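Adhesion G-protein coupled receptor G6 (Danio rerio, PDB 6V55) probably serves as a cell-adhesion receptor in myelination, with a large multidomain extracellular region that binds calcium and is expected to influence G-protein signalling. Local coordinates at residues V512-A517 with I550-A555; D519-L524 with S559-I564; K543-V548 with L584-E589. All coordinates share one frame; numbering follows the deposited sequence.

Following the chain from the N terminus, the first segments of all three contacts (512-517, 519-524, 543-548) come before any of the second ones (550-555, 559-564, 584-589), so the three closed loops cross one another instead of nesting. Contact 1 closes a loop of 32 intervening residues and joins the lead-in to helix 517-527 to the turn after helix 534-550. Contact 2 closes 34 residues, pairing helix 517-527 with helix 555-568; contact 3 closes 35, pairing helix 534-550 with helix 573-593. Each helix-helix contact thus skips one helix. Successive helices run in opposing directions, and Val561 CG2 to Leu547 CD2 at 3.7 Å joins contact 2 to contact 3.

Contact 1: residues V512-A517 with I550-A555; sequences VSQENA and IAKINA. With NAG (2-acetamido-2-deoxy-beta-D-glucopyranose), chain G.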
loop_
_atom_site.group_PDB
_atom_site.type_symbol
_atom_site.label_atom_id
_atom_site.label_comp_id
_atom_site.label_asym_id
_atom_site.label_seq_id
_atom_site.Cartn_x
_atom_site.Cartn_y
_atom_site.Cartn_z
ATOM N N VAL A 512 -9.774 -26.694 -22.486
ATOM C CA VAL A 512 -10.666 -26.975 -21.373
ATOM C C VAL A 512 -10.899 -28.475 -21.279
ATOM O O VAL A 512 -10.908 -29.194 -22.287
ATOM C CB VAL A 512 -11.985 -26.200 -21.520
ATOM C CG1 VAL A 512 -11.761 -24.733 -21.252
ATOM C CG2 VAL A 512 -12.545 -26.369 -22.903
ATOM N N SER A 513 -11.044 -28.955 -20.056
ATOM C CA SER A 513 -11.360 -30.338 -19.764
ATOM C C SER A 513 -12.537 -30.305 -18.821
ATOM O O SER A 513 -12.933 -29.237 -18.367
ATOM C CB SER A 513 -10.197 -31.059 -19.072
ATOM O OG SER A 513 -9.977 -30.523 -17.770
ATOM N N GLN A 514 -13.049 -31.481 -18.465
ATOM C CA GLN A 514 -13.972 -31.568 -17.339
ATOM C C GLN A 514 -13.282 -31.213 -16.020
ATOM O O GLN A 514 -13.915 -30.641 -15.119
ATOM C CB GLN A 514 -14.573 -32.974 -17.285
ATOM C CG GLN A 514 -15.656 -33.180 -16.248
ATOM C CD GLN A 514 -16.789 -32.193 -16.391
ATOM O OE1 GLN A 514 -17.610 -32.323 -17.297
ATOM N NE2 GLN A 514 -16.854 -31.209 -15.494
ATOM N N GLU A 515 -11.981 -31.483 -15.902
ATOM C CA GLU A 515 -11.306 -31.272 -14.628
ATOM C C GLU A 515 -10.851 -29.836 -14.415
ATOM O O GLU A 515 -10.807 -29.383 -13.264
ATOM C CB GLU A 515 -10.122 -32.233 -14.499
ATOM C CG GLU A 515 -10.516 -33.552 -13.820
ATOM C CD GLU A 515 -11.377 -34.451 -14.711
ATOM O OE1 GLU A 515 -11.077 -34.529 -15.934
ATOM O OE2 GLU A 515 -12.341 -35.075 -14.188
ATOM N N ASN A 516 -10.553 -29.095 -15.482
ATOM C CA ASN A 516 -10.154 -27.705 -15.322
ATOM C C ASN A 516 -11.261 -26.701 -15.653
ATOM O O ASN A 516 -10.991 -25.497 -15.593
ATOM C CB ASN A 516 -8.875 -27.428 -16.128
ATOM C CG ASN A 516 -9.129 -27.122 -17.586
ATOM O OD1 ASN A 516 -9.939 -27.768 -18.234
ATOM N ND2 ASN A 516 -8.388 -26.157 -18.126
ATOM N N ALA A 517 -12.497 -27.163 -15.966
ATOM C CA ALA A 517 -13.581 -26.267 -16.389
ATOM C C ALA A 517 -14.017 -25.321 -15.277
ATOM O O ALA A 517 -14.301 -24.141 -15.536
ATOM C CB ALA A 517 -14.799 -27.055 -16.857
ATOM N N ILE A 550 -17.680 -28.802 -23.894
ATOM C CA ILE A 550 -17.024 -30.042 -23.500
ATOM C C ILE A 550 -17.408 -30.509 -22.094
ATOM O O ILE A 550 -17.312 -31.712 -21.816
ATOM C CB ILE A 550 -15.495 -29.933 -23.685
ATOM C CG1 ILE A 550 -14.902 -31.309 -24.018
ATOM C CG2 ILE A 550 -14.816 -29.327 -22.479
ATOM C CD1 ILE A 550 -13.554 -31.253 -24.728
ATOM N N ALA A 551 -17.920 -29.631 -21.231
ATOM C CA ALA A 551 -18.075 -29.997 -19.833
ATOM C C ALA A 551 -19.496 -30.445 -19.530
ATOM O O ALA A 551 -20.448 -30.092 -20.224
ATOM C CB ALA A 551 -17.689 -28.839 -18.912
ATOM N N LYS A 552 -19.625 -31.260 -18.488
ATOM C CA LYS A 552 -20.921 -31.581 -17.919
ATOM C C LYS A 552 -21.244 -30.524 -16.878
ATOM O O LYS A 552 -20.373 -30.123 -16.102
ATOM C CB LYS A 552 -20.919 -32.983 -17.301
ATOM C CG LYS A 552 -20.329 -34.070 -18.222
ATOM C CD LYS A 552 -20.937 -35.463 -17.959
ATOM C CE LYS A 552 -21.423 -36.148 -19.261
ATOM N NZ LYS A 552 -22.649 -35.534 -19.895
ATOM N N ILE A 553 -22.492 -30.064 -16.870
ATOM C CA ILE A 553 -22.864 -28.832 -16.181
ATOM C C ILE A 553 -23.763 -29.147 -14.994
ATOM O O ILE A 553 -24.880 -29.642 -15.176
ATOM C CB ILE A 553 -23.575 -27.858 -17.129
ATOM C CG1 ILE A 553 -22.791 -27.678 -18.439
ATOM C CG2 ILE A 553 -23.819 -26.573 -16.411
ATOM C CD1 ILE A 553 -21.516 -26.991 -18.286
ATOM N N ASN A 554 -23.290 -28.849 -13.779
ATOM C CA ASN A 554 -24.166 -28.750 -12.618
ATOM C C ASN A 554 -24.304 -27.272 -12.245
ATOM O O ASN A 554 -23.850 -26.381 -12.991
ATOM C CB ASN A 554 -23.695 -29.608 -11.427
ATOM C CG ASN A 554 -22.196 -29.602 -11.220
ATOM O OD1 ASN A 554 -21.522 -28.602 -11.467
ATOM N ND2 ASN A 554 -21.664 -30.743 -10.740
ATOM N N ALA A 555 -24.941 -27.030 -11.088
ATOM C CA ALA A 555 -25.350 -25.692 -10.662
ATOM C C ALA A 555 -24.175 -24.745 -10.444
ATOM O O ALA A 555 -24.224 -23.594 -10.897
ATOM C CB ALA A 555 -26.151 -25.776 -9.370
HETATM C C1 NAG G . -20.254 -31.033 -10.487
HETATM C C2 NAG G . -19.935 -31.471 -9.032
HETATM C C3 NAG G . -18.521 -32.075 -8.925
HETATM C C4 NAG G . -18.274 -33.151 -9.975
HETATM C C5 NAG G . -18.542 -32.589 -11.368
HETATM C C6 NAG G . -18.391 -33.623 -12.464
HETATM C C7 NAG G . -21.165 -30.114 -7.392
HETATM C C8 NAG G . -21.112 -28.917 -6.488
HETATM N N2 NAG G . -20.067 -30.349 -8.115
HETATM O O3 NAG G . -18.347 -32.649 -7.631
HETATM O O4 NAG G . -16.930 -33.622 -9.890
HETATM O O5 NAG G . -19.895 -32.115 -11.425
HETATM O O6 NAG G . -19.238 -33.369 -13.578
HETATM O O7 NAG G . -22.161 -30.831 -7.470
#
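Val512, the first residue of 512-517, reaches the second segment through one methyl. Its CG1 is anti to the carbonyl carbon (chi1 -72°), which leaves CG2 in the crowded site flanked by both backbone neighbours of CA; this CG2 meets Ile550 CG2 at 3.8 Å. Ile550 has its CG2 in the same kind of site, and the two branched side chains cross obliquely at the end of helix 534-550. The CB of Ser513 points away from 550-555, and its OG organises the local turn. OG accepts from Asn516 N at 2.8 Å, an ST motif, while Ser513 N donates to Asn516 OD1 at a very short 2.4 Å, so the two residues grip each other reciprocally.

Gln514 supplies the polar link. With CG anti to the backbone N (chi1 -174°) and the chain bent at chi2, its amide end swings to the other loop, where OE1 accepts from Lys552 N at 2.6 Å. The bond is almost straight, 173° at the hydrogen, and the donor lies in the carbonyl plane. OE1 is also 3.4 Å from Lys552 CG, and the two side chains cross at about a right angle before the lysine tip leads away. These loops link helices of an array consistent with the helical subdomain of a GAIN domain, as expected for an adhesion receptor with a GPS motif further along the chain. Asn554, at the N-cap position of helix 555-568, carries an N-linked sugar through its ND2; Gln514 NE2 approaches O6 of that NAG loosely, at 3.7 Å. Ala517, already helical, ends the segment with CB 4.0 Å from Ala551 CB, a buried methyl pair backed by Leu547 and Leu557.

Contact 2: residues D519-L524 with S559-I564; sequences DVAVQL and STVVTI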
loop_
_atom_site.group_PDB
_atom_site.type_symbol
_atom_site.label_atom_id
_atom_site.label_comp_id
_atom_site.label_asym_id
_atom_site.label_seq_id
_atom_site.Cartn_x
_atom_site.Cartn_y
_atom_site.Cartn_z
ATOM N N ASP A 519 -12.069 -24.266 -12.891
ATOM C CA ASP A 519 -10.982 -23.324 -12.646
ATOM C C ASP A 519 -10.933 -22.233 -13.712
ATOM O O ASP A 519 -10.734 -21.058 -13.376
ATOM C CB ASP A 519 -9.651 -24.070 -12.578
ATOM C CG ASP A 519 -8.554 -23.254 -11.901
ATOM O OD1 ASP A 519 -8.617 -23.096 -10.650
ATOM O OD2 ASP A 519 -7.636 -22.775 -12.630
ATOM N N VAL A 520 -11.114 -22.620 -14.988
ATOM C CA VAL A 520 -11.138 -21.682 -16.113
ATOM C C VAL A 520 -12.294 -20.690 -15.971
ATOM O O VAL A 520 -12.107 -19.474 -16.117
ATOM C CB VAL A 520 -11.241 -22.461 -17.436
ATOM C CG1 VAL A 520 -11.577 -21.552 -18.612
ATOM C CG2 VAL A 520 -9.994 -23.180 -17.711
ATOM N N ALA A 521 -13.495 -21.198 -15.637
ATOM C CA ALA A 521 -14.686 -20.361 -15.557
ATOM C C ALA A 521 -14.600 -19.356 -14.419
ATOM O O ALA A 521 -15.037 -18.214 -14.586
ATOM C CB ALA A 521 -15.924 -21.228 -15.393
ATOM N N VAL A 522 -13.995 -19.754 -13.291
ATOM C CA VAL A 522 -13.805 -18.867 -12.144
ATOM C C VAL A 522 -12.842 -17.729 -12.498
ATOM O O VAL A 522 -13.125 -16.557 -12.209
ATOM C CB VAL A 522 -13.329 -19.697 -10.931
ATOM C CG1 VAL A 522 -12.586 -18.893 -9.946
ATOM C CG2 VAL A 522 -14.502 -20.315 -10.217
ATOM N N GLN A 523 -11.747 -18.038 -13.215
ATOM C CA GLN A 523 -10.782 -16.996 -13.567
ATOM C C GLN A 523 -11.344 -16.006 -14.583
ATOM O O GLN A 523 -11.205 -14.795 -14.388
ATOM C CB GLN A 523 -9.473 -17.599 -14.091
ATOM C CG GLN A 523 -8.655 -18.506 -13.134
ATOM C CD GLN A 523 -8.989 -18.376 -11.636
ATOM O OE1 GLN A 523 -8.820 -17.316 -11.001
ATOM N NE2 GLN A 523 -9.458 -19.484 -11.064
ATOM N N LEU A 524 -12.049 -16.505 -15.616
ATOM C CA LEU A 524 -12.683 -15.640 -16.598
ATOM C C LEU A 524 -13.790 -14.790 -15.980
ATOM O O LEU A 524 -13.968 -13.637 -16.387
ATOM C CB LEU A 524 -13.257 -16.475 -17.740
ATOM C CG LEU A 524 -12.353 -17.353 -18.610
ATOM C CD1 LEU A 524 -13.156 -18.008 -19.723
ATOM C CD2 LEU A 524 -11.132 -16.625 -19.157
ATOM N N SER A 559 -23.402 -21.372 -12.414
ATOM C CA SER A 559 -23.491 -20.075 -11.760
ATOM C C SER A 559 -22.287 -19.216 -12.099
ATOM O O SER A 559 -22.414 -17.998 -12.210
ATOM C CB SER A 559 -23.653 -20.233 -10.257
ATOM O OG SER A 559 -22.415 -20.051 -9.597
ATOM N N THR A 560 -21.136 -19.833 -12.349
ATOM C CA THR A 560 -19.992 -19.050 -12.793
ATOM C C THR A 560 -20.156 -18.614 -14.241
ATOM O O THR A 560 -19.813 -17.473 -14.594
ATOM C CB THR A 560 -18.710 -19.850 -12.605
ATOM O OG1 THR A 560 -18.791 -20.586 -11.379
ATOM C CG2 THR A 560 -17.559 -18.936 -12.511
ATOM N N VAL A 561 -20.719 -19.490 -15.078
ATOM C CA VAL A 561 -20.844 -19.182 -16.497
ATOM C C VAL A 561 -21.904 -18.105 -16.720
ATOM O O VAL A 561 -21.703 -17.217 -17.554
ATOM C CB VAL A 561 -21.098 -20.496 -17.276
ATOM C CG1 VAL A 561 -21.497 -20.277 -18.733
ATOM C CG2 VAL A 561 -19.863 -21.350 -17.226
ATOM N N VAL A 562 -22.944 -18.059 -15.871
ATOM C CA VAL A 562 -24.006 -17.061 -16.035
ATOM C C VAL A 562 -23.500 -15.679 -15.623
ATOM O O VAL A 562 -23.938 -14.647 -16.170
ATOM C CB VAL A 562 -25.287 -17.561 -15.303
ATOM C CG1 VAL A 562 -26.227 -16.469 -14.809
ATOM C CG2 VAL A 562 -26.070 -18.458 -16.254
ATOM N N THR A 563 -22.458 -15.643 -14.789
ATOM C CA THR A 563 -21.980 -14.332 -14.429
ATOM C C THR A 563 -20.817 -13.867 -15.281
ATOM O O THR A 563 -20.483 -12.678 -15.212
ATOM C CB THR A 563 -21.633 -14.300 -12.949
ATOM O OG1 THR A 563 -20.518 -15.158 -12.684
ATOM C CG2 THR A 563 -22.821 -14.799 -12.155
ATOM N N ILE A 564 -20.178 -14.755 -16.053
ATOM C CA ILE A 564 -19.371 -14.275 -17.173
ATOM C C ILE A 564 -20.260 -13.514 -18.139
ATOM O O ILE A 564 -20.000 -12.344 -18.431
ATOM C CB ILE A 564 -18.624 -15.429 -17.862
ATOM C CG1 ILE A 564 -17.718 -16.065 -16.821
ATOM C CG2 ILE A 564 -17.787 -14.899 -18.978
ATOM C CD1 ILE A 564 -17.137 -17.426 -17.162
#
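The flat carbonyl group of Ala521 has Thr560 CG2 over one face, 3.3 Å from Ala521 O, while Ile564 CD1 reaches the same oxygen at 3.4 Å from another direction. The Gln523 side-chain amide serves its own helix: NE2 donates to Asp519 O at 3.1 Å on a lone pair, with the acceptor 25° out of the amide plane, and Asp519 O also takes Gln523 N.

Thr560 presents its methyl because CG2 stands anti to the backbone N; its OG1 is turned to Thr556 O. Ala521 CB lies 4.0 Å from that same CG2, and Leu524 CB is 4.0 Å from Ile564 CD1. The segment axes come within 9.0 Å at 33°, both helices running the same general way, with Ala521 facing Thr560 near the closest backbone approach.

The pair joins the first and third of the four helices, 517-527 and 555-568, that probably form the alpha-helical half of the GAIN fold. Helix 534-550 packs against both: its Leu547 meets Val520 and Val561, and its Val540 and Val544 meet Ile564. Beyond Val561 and Val562 lies Leu590 of helix 573-593.

Contact 3: residues K543-V548 with L584-E589; sequences KVMELV and LKAVDE
Helices 534-550 and 573-593, the second and fourth of an up-and-down helical array, meet here with their segment axes 9.3 Å apart and inclined by 21°, running the same general way. The small residue at the crossing is Ala586: its CA is 5.2 Å from that of Met545, and its CB points toward the other helix.

Met545 covers it. CG is anti to the backbone N (chi1 -179°), and bends at chi2 and chi3 fold the thioether over the alanine, so that SD stands 3.9 Å from Ala586 CB. The terminal CE goes on along the helix surface to 3.4 Å from Ala586 N and 3.7 Å from Lys585 CB. Only the root of Lys585 is therefore used here; its extended chain leads away from the interface.

Helix 555-568 packs against the same helix 534-550: Val544 touches Ile564, and Val548 touches Val561. On the far side Val587 packs on Met675 of strand 671-677, joining the helices to what is probably the beta part of the GAIN domain.

One turn after Met545, Val548 has CG1 anti to the backbone N (chi1 167°), which puts this methyl 3.5 Å from Ala586 O and 3.9 Å from Glu589 OE1. The side chains of Val548 and Glu589 run antiparallel alongside one another, an apolar branch against a carboxylate. The other carboxylate oxygen, Glu589 OE2, makes a weak hydrogen bond to a NAG and a long, weak ion pair with Lys593, whose NZ also donates to Val548 O.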
loop_
_atom_site.group_PDB
_atom_site.type_symbol
_atom_site.label_atom_id
_atom_site.label_comp_id
_atom_site.label_asym_id
_atom_site.label_seq_id
_atom_site.Cartn_x
_atom_site.Cartn_y
_atom_site.Cartn_z
ATOM N N LYS A 543 -13.987 -18.900 -25.290
ATOM C CA LYS A 543 -13.577 -19.906 -24.304
ATOM C C LYS A 543 -14.746 -20.422 -23.452
ATOM O O LYS A 543 -14.790 -21.622 -23.145
ATOM C CB LYS A 543 -12.482 -19.339 -23.401
ATOM C CG LYS A 543 -11.805 -20.393 -22.535
ATOM C CD LYS A 543 -11.250 -21.539 -23.377
ATOM C CE LYS A 543 -9.982 -21.081 -24.108
ATOM N NZ LYS A 543 -9.460 -22.048 -25.122
ATOM N N VAL A 544 -15.713 -19.552 -23.109
ATOM C CA VAL A 544 -16.934 -19.974 -22.418
ATOM C C VAL A 544 -17.752 -20.921 -23.294
ATOM O O VAL A 544 -18.294 -21.918 -22.801
ATOM C CB VAL A 544 -17.743 -18.733 -21.983
ATOM C CG1 VAL A 544 -19.196 -19.043 -21.627
ATOM C CG2 VAL A 544 -17.091 -18.112 -20.806
ATOM N N MET A 545 -17.757 -20.697 -24.615
ATOM C CA MET A 545 -18.436 -21.620 -25.524
ATOM C C MET A 545 -17.731 -22.974 -25.602
ATOM O O MET A 545 -18.396 -24.017 -25.653
ATOM C CB MET A 545 -18.543 -21.010 -26.917
ATOM C CG MET A 545 -19.263 -21.887 -27.952
ATOM S SD MET A 545 -20.941 -22.358 -27.447
ATOM C CE MET A 545 -21.722 -21.085 -28.388
ATOM N N GLU A 546 -16.392 -22.981 -25.574
ATOM C CA GLU A 546 -15.662 -24.244 -25.550
ATOM C C GLU A 546 -15.898 -24.982 -24.240
ATOM O O GLU A 546 -16.097 -26.208 -24.229
ATOM C CB GLU A 546 -14.170 -23.992 -25.749
ATOM C CG GLU A 546 -13.806 -23.272 -27.042
ATOM C CD GLU A 546 -12.320 -22.897 -27.101
ATOM O OE1 GLU A 546 -11.913 -22.187 -28.057
ATOM O OE2 GLU A 546 -11.558 -23.314 -26.188
ATOM N N LEU A 547 -15.954 -24.220 -23.148
ATOM C CA LEU A 547 -16.194 -24.760 -21.826
ATOM C C LEU A 547 -17.580 -25.367 -21.715
ATOM O O LEU A 547 -17.730 -26.444 -21.141
ATOM C CB LEU A 547 -16.027 -23.650 -20.796
ATOM C CG LEU A 547 -16.045 -24.010 -19.322
ATOM C CD1 LEU A 547 -14.939 -23.254 -18.667
ATOM C CD2 LEU A 547 -17.358 -23.671 -18.665
ATOM N N VAL A 548 -18.603 -24.687 -22.233
ATOM C CA VAL A 548 -19.966 -25.188 -22.076
ATOM C C VAL A 548 -20.169 -26.417 -22.960
ATOM O O VAL A 548 -20.855 -27.368 -22.572
ATOM C CB VAL A 548 -20.964 -24.041 -22.354
ATOM C CG1 VAL A 548 -22.400 -24.526 -22.517
ATOM C CG2 VAL A 548 -20.929 -23.050 -21.220
ATOM N N LEU A 584 -24.979 -15.744 -26.619
ATOM C CA LEU A 584 -26.365 -16.187 -26.620
ATOM C C LEU A 584 -26.463 -17.684 -26.844
ATOM O O LEU A 584 -27.213 -18.363 -26.137
ATOM C CB LEU A 584 -27.151 -15.459 -27.698
ATOM C CG LEU A 584 -27.581 -14.065 -27.265
ATOM C CD1 LEU A 584 -28.321 -13.395 -28.445
ATOM C CD2 LEU A 584 -28.406 -14.092 -25.976
ATOM N N LYS A 585 -25.653 -18.217 -27.767
ATOM C CA LYS A 585 -25.700 -19.642 -28.063
ATOM C C LYS A 585 -25.088 -20.470 -26.936
ATOM O O LYS A 585 -25.573 -21.576 -26.670
ATOM C CB LYS A 585 -25.028 -19.920 -29.417
ATOM C CG LYS A 585 -25.876 -19.571 -30.639
ATOM C CD LYS A 585 -25.050 -19.561 -31.911
ATOM C CE LYS A 585 -25.902 -19.838 -33.149
ATOM N NZ LYS A 585 -25.074 -20.090 -34.373
ATOM N N ALA A 586 -24.099 -19.924 -26.204
ATOM C CA ALA A 586 -23.507 -20.650 -25.072
ATOM C C ALA A 586 -24.417 -20.702 -23.851
ATOM O O ALA A 586 -24.413 -21.709 -23.130
ATOM C CB ALA A 586 -22.183 -20.023 -24.649
ATOM N N VAL A 587 -25.156 -19.621 -23.578
ATOM C CA VAL A 587 -26.173 -19.636 -22.526
ATOM C C VAL A 587 -27.295 -20.618 -22.872
ATOM O O VAL A 587 -27.795 -21.339 -21.995
ATOM C CB VAL A 587 -26.690 -18.202 -22.303
ATOM C CG1 VAL A 587 -27.936 -18.151 -21.469
ATOM C CG2 VAL A 587 -25.666 -17.442 -21.589
ATOM N N ASP A 588 -27.651 -20.710 -24.162
ATOM C CA ASP A 588 -28.742 -21.578 -24.610
ATOM C C ASP A 588 -28.402 -23.049 -24.416
ATOM O O ASP A 588 -29.245 -23.838 -23.969
ATOM C CB ASP A 588 -29.057 -21.326 -26.091
ATOM C CG ASP A 588 -29.805 -20.008 -26.346
ATOM O OD1 ASP A 588 -29.962 -19.673 -27.550
ATOM O OD2 ASP A 588 -30.197 -19.304 -25.371
ATOM N N GLU A 589 -27.161 -23.419 -24.691
ATOM C CA GLU A 589 -26.761 -24.808 -24.548
ATOM C C GLU A 589 -26.432 -25.172 -23.117
ATOM O O GLU A 589 -26.535 -26.354 -22.777
ATOM C CB GLU A 589 -25.556 -25.112 -25.427
ATOM C CG GLU A 589 -25.546 -26.539 -25.928
ATOM C CD GLU A 589 -24.155 -27.048 -26.053
ATOM O OE1 GLU A 589 -23.235 -26.196 -25.986
ATOM O OE2 GLU A 589 -23.988 -28.277 -26.236
#